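Local coordinates for protein Rik1-associated factor 1 (Schizosaccharomyces pombe, PDB 4O9D) that is a component of the Clr4 methyltransferase complex, which methylates histone H3 on K9 and contributes to heterochromatin establishment; this piece is its WD-repeat beta-propeller, at residues 133-141 with 183-191. Residues are numbered along the deposited sequence; the frame is centred on the assembly and turned at random.
Sequences IHKLALSDD and ASLIEFSNF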
loop_
_atom_site.group_PDB
_atom_site.type_symbol
_atom_site.label_atom_id
_atom_site.label_comp_id
_atom_site.label_asym_id
_atom_site.label_seq_id
_atom_site.Cartn_x
_atom_site.Cartn_y
_atom_site.Cartn_z
ATOM N N ILE A 133 -10.015 8.875 -4.588
ATOM C CA ILE A 133 -9.033 7.926 -5.099
ATOM C C ILE A 133 -8.685 6.972 -3.950
ATOM O O ILE A 133 -8.395 7.431 -2.847
ATOM C CB ILE A 133 -7.762 8.633 -5.567
ATOM C CG1 ILE A 133 -8.115 9.754 -6.569
ATOM C CG2 ILE A 133 -6.794 7.613 -6.201
ATOM C CD1 ILE A 133 -8.974 9.296 -7.791
ATOM N N HIS A 134 -8.709 5.664 -4.199
ATOM C CA HIS A 134 -8.308 4.680 -3.154
ATOM C C HIS A 134 -6.948 3.977 -3.347
ATOM O O HIS A 134 -6.327 3.570 -2.367
ATOM C CB HIS A 134 -9.391 3.585 -3.014
ATOM C CG HIS A 134 -10.582 4.002 -2.202
ATOM N ND1 HIS A 134 -11.779 3.314 -2.225
ATOM C CD2 HIS A 134 -10.758 5.031 -1.336
ATOM C CE1 HIS A 134 -12.628 3.884 -1.386
ATOM N NE2 HIS A 134 -12.036 4.933 -0.843
ATOM N N LYS A 135 -6.512 3.760 -4.589
ATOM C CA LYS A 135 -5.233 3.049 -4.829
ATOM C C LYS A 135 -4.586 3.421 -6.149
ATOM O O LYS A 135 -5.274 3.792 -7.109
ATOM C CB LYS A 135 -5.419 1.528 -4.829
ATOM C CG LYS A 135 -4.175 0.749 -4.350
ATOM C CD LYS A 135 -3.992 0.810 -2.841
ATOM C CE LYS A 135 -2.752 0.005 -2.403
ATOM N NZ LYS A 135 -1.502 0.467 -3.102
ATOM N N LEU A 136 -3.261 3.319 -6.197
ATOM C CA LEU A 136 -2.510 3.482 -7.444
ATOM C C LEU A 136 -1.622 2.286 -7.716
ATOM O O LEU A 136 -1.121 1.675 -6.791
ATOM C CB LEU A 136 -1.589 4.709 -7.366
ATOM C CG LEU A 136 -2.269 6.061 -7.219
ATOM C CD1 LEU A 136 -1.198 7.160 -7.029
ATOM C CD2 LEU A 136 -3.155 6.326 -8.435
ATOM N N ALA A 137 -1.420 1.982 -8.992
ATOM C CA ALA A 137 -0.452 0.985 -9.425
ATOM C C ALA A 137 0.251 1.556 -10.634
ATOM O O ALA A 137 -0.330 2.408 -11.337
ATOM C CB ALA A 137 -1.136 -0.307 -9.807
ATOM N N LEU A 138 1.463 1.049 -10.890
ATOM C CA LEU A 138 2.333 1.533 -11.972
ATOM C C LEU A 138 2.944 0.366 -12.764
ATOM O O LEU A 138 3.518 -0.577 -12.186
ATOM C CB LEU A 138 3.440 2.405 -11.363
ATOM C CG LEU A 138 4.258 3.306 -12.285
ATOM C CD1 LEU A 138 3.371 4.294 -13.023
ATOM C CD2 LEU A 138 5.314 4.065 -11.474
ATOM N N SER A 139 2.827 0.411 -14.084
ATOM C CA SER A 139 3.320 -0.692 -14.914
ATOM C C SER A 139 4.809 -0.549 -15.151
ATOM O O SER A 139 5.397 0.483 -14.823
ATOM C CB SER A 139 2.605 -0.704 -16.266
ATOM O OG SER A 139 3.179 0.257 -17.140
ATOM N N ASP A 140 5.406 -1.565 -15.760
ATOM C CA ASP A 140 6.826 -1.518 -16.101
ATOM C C ASP A 140 7.121 -0.346 -17.027
ATOM O O ASP A 140 8.235 0.170 -17.018
ATOM C CB ASP A 140 7.281 -2.807 -16.789
ATOM C CG ASP A 140 7.277 -4.007 -15.857
ATOM O OD1 ASP A 140 7.242 -3.816 -14.611
ATOM O OD2 ASP A 140 7.326 -5.139 -16.390
ATOM N N ASP A 141 6.132 0.064 -17.825
ATOM C CA ASP A 141 6.317 1.191 -18.752
ATOM C C ASP A 141 5.681 2.485 -18.247
ATOM O O ASP A 141 5.286 3.336 -19.052
ATOM C CB ASP A 141 5.747 0.862 -20.145
ATOM C CG ASP A 141 6.585 -0.167 -20.895
ATOM O OD1 ASP A 141 7.740 -0.406 -20.481
ATOM O OD2 ASP A 141 6.095 -0.734 -21.902
ATOM N N ALA A 183 -14.126 0.608 -6.321
ATOM C CA ALA A 183 -12.865 0.013 -6.722
ATOM C C ALA A 183 -11.835 0.497 -5.715
ATOM O O ALA A 183 -11.555 1.709 -5.626
ATOM C CB ALA A 183 -12.478 0.430 -8.115
ATOM N N SER A 184 -11.270 -0.436 -4.954
ATOM C CA SER A 184 -10.372 -0.055 -3.864
ATOM C C SER A 184 -8.965 -0.678 -3.892
ATOM O O SER A 184 -8.124 -0.289 -3.080
ATOM C CB SER A 184 -11.035 -0.385 -2.517
ATOM O OG SER A 184 -12.226 0.378 -2.343
ATOM N N LEU A 185 -8.717 -1.644 -4.779
ATOM C CA LEU A 185 -7.392 -2.275 -4.899
ATOM C C LEU A 185 -7.034 -2.372 -6.359
ATOM O O LEU A 185 -7.917 -2.599 -7.183
ATOM C CB LEU A 185 -7.412 -3.695 -4.315
ATOM C CG LEU A 185 -7.964 -3.703 -2.885
ATOM C CD1 LEU A 185 -8.346 -5.134 -2.464
ATOM C CD2 LEU A 185 -6.952 -3.089 -1.974
ATOM N N ILE A 186 -5.754 -2.286 -6.695
ATOM C CA ILE A 186 -5.383 -2.363 -8.116
ATOM C C ILE A 186 -3.924 -2.760 -8.278
ATOM O O ILE A 186 -3.057 -2.284 -7.532
ATOM C CB ILE A 186 -5.726 -1.014 -8.833
ATOM C CG1 ILE A 186 -6.039 -1.215 -10.328
ATOM C CG2 ILE A 186 -4.599 0.057 -8.628
ATOM C CD1 ILE A 186 -6.837 -0.036 -10.947
ATOM N N GLU A 187 -3.655 -3.666 -9.221
ATOM C CA GLU A 187 -2.283 -4.099 -9.517
ATOM C C GLU A 187 -2.140 -4.470 -11.003
ATOM O O GLU A 187 -3.065 -5.012 -11.616
ATOM C CB GLU A 187 -1.885 -5.348 -8.685
ATOM C CG GLU A 187 -2.057 -5.244 -7.173
ATOM C CD GLU A 187 -0.913 -4.502 -6.455
ATOM O OE1 GLU A 187 -1.179 -3.932 -5.355
ATOM O OE2 GLU A 187 0.232 -4.500 -6.980
ATOM N N PHE A 188 -0.979 -4.203 -11.583
ATOM C CA PHE A 188 -0.664 -4.762 -12.884
ATOM C C PHE A 188 -0.125 -6.179 -12.786
ATOM O O PHE A 188 0.464 -6.548 -11.772
ATOM C CB PHE A 188 0.386 -3.895 -13.572
ATOM C CG PHE A 188 -0.157 -2.603 -14.133
ATOM C CD1 PHE A 188 -0.810 -2.587 -15.361
ATOM C CD2 PHE A 188 -0.006 -1.406 -13.441
ATOM C CE1 PHE A 188 -1.316 -1.368 -15.905
ATOM C CE2 PHE A 188 -0.504 -0.201 -13.976
ATOM C CZ PHE A 188 -1.150 -0.200 -15.216
ATOM N N SER A 189 -0.266 -6.951 -13.861
ATOM C CA SER A 189 0.259 -8.309 -13.880
ATOM C C SER A 189 0.716 -8.696 -15.289
ATOM O O SER A 189 -0.025 -8.483 -16.257
ATOM C CB SER A 189 -0.830 -9.269 -13.383
ATOM O OG SER A 189 -0.402 -10.618 -13.409
ATOM N N ASN A 190 1.922 -9.256 -15.411
ATOM C CA ASN A 190 2.416 -9.736 -16.718
ATOM C C ASN A 190 3.389 -10.921 -16.646
ATOM O O ASN A 190 4.110 -11.203 -17.611
ATOM C CB ASN A 190 3.050 -8.609 -17.567
ATOM C CG ASN A 190 4.313 -8.014 -16.945
ATOM O OD1 ASN A 190 4.974 -8.623 -16.091
ATOM N ND2 ASN A 190 4.663 -6.810 -17.394
ATOM N N PHE A 191 3.404 -11.624 -15.526
ATOM C CA PHE A 191 4.156 -12.882 -15.439
ATOM C C PHE A 191 5.629 -12.620 -15.780
ATOM O O PHE A 191 6.222 -13.268 -16.650
ATOM C CB PHE A 191 3.512 -13.931 -16.360
ATOM C CG PHE A 191 4.090 -15.318 -16.237
ATOM C CD1 PHE A 191 4.444 -15.839 -15.005
ATOM C CD2 PHE A 191 4.264 -16.112 -17.376
ATOM C CE1 PHE A 191 4.982 -17.134 -14.895
ATOM C CE2 PHE A 191 4.794 -17.411 -17.277
ATOM C CZ PHE A 191 5.145 -17.916 -16.036
HETATM O O HOH W 1 -1.265 -1.038 -5.871
#
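Phe188 and Ser139 meet where the innermost strands of two neighbouring blades of the WD40-type beta-propeller run side by side. Strands 133-138 and 182-189 each start a separate four-stranded antiparallel sheet; the axes of their short segments 133-138 and 183-189 are nearly parallel and come within 5.5 Å, and side chains and a water fill the interface.

Phe188 can be followed outward from its CB. The CB bond points toward the other blade, and chi1 of -76° sets CG opposite the carbonyl carbon, which lays one ring face against Ser139, just past the end of strand 133-138. CG lies 4.0 Å from Ser139 CB, while CD2 and CE2 reach the Ser139 backbone N; CD2 also touches Ala137 CB. At the tip, CZ is 3.9 Å from Ser139 CB. Because that carbon stands almost equally far from every ring atom, it must sit over the centre: a CH-pi contact 3.7 Å from the centroid and 3° off the normal. The ring edge, meanwhile, meets Ala137 C and Leu138 N in plane. An alanine in place of Phe188 would probably open a gap at Ser139 CB and leave the Ala137 methyl less covered.

Farther back along the strands, Ile186 CG2 packs against Ala137 CB, also at 3.7 Å. On another side of this packing, a water accepts from Lys135 NZ and lies within hydrogen-bonding range of Leu136 O and Ile186 O; the same ammonium forms a salt bridge with Asp94. Beyond the strand ends, Asn190 ND2 gives Asp140 OD2 a long, weak but nearly straight bond and also bonds Asp197, while Asn190 OD1 accepts from Gly193 N. At the other end Ser184 OG, also bonded to Asp204, takes a hydrogen bond from His134: ND1 to OG is 3.0 Å, with the hydroxyl oxygen 30° out of the imidazole plane.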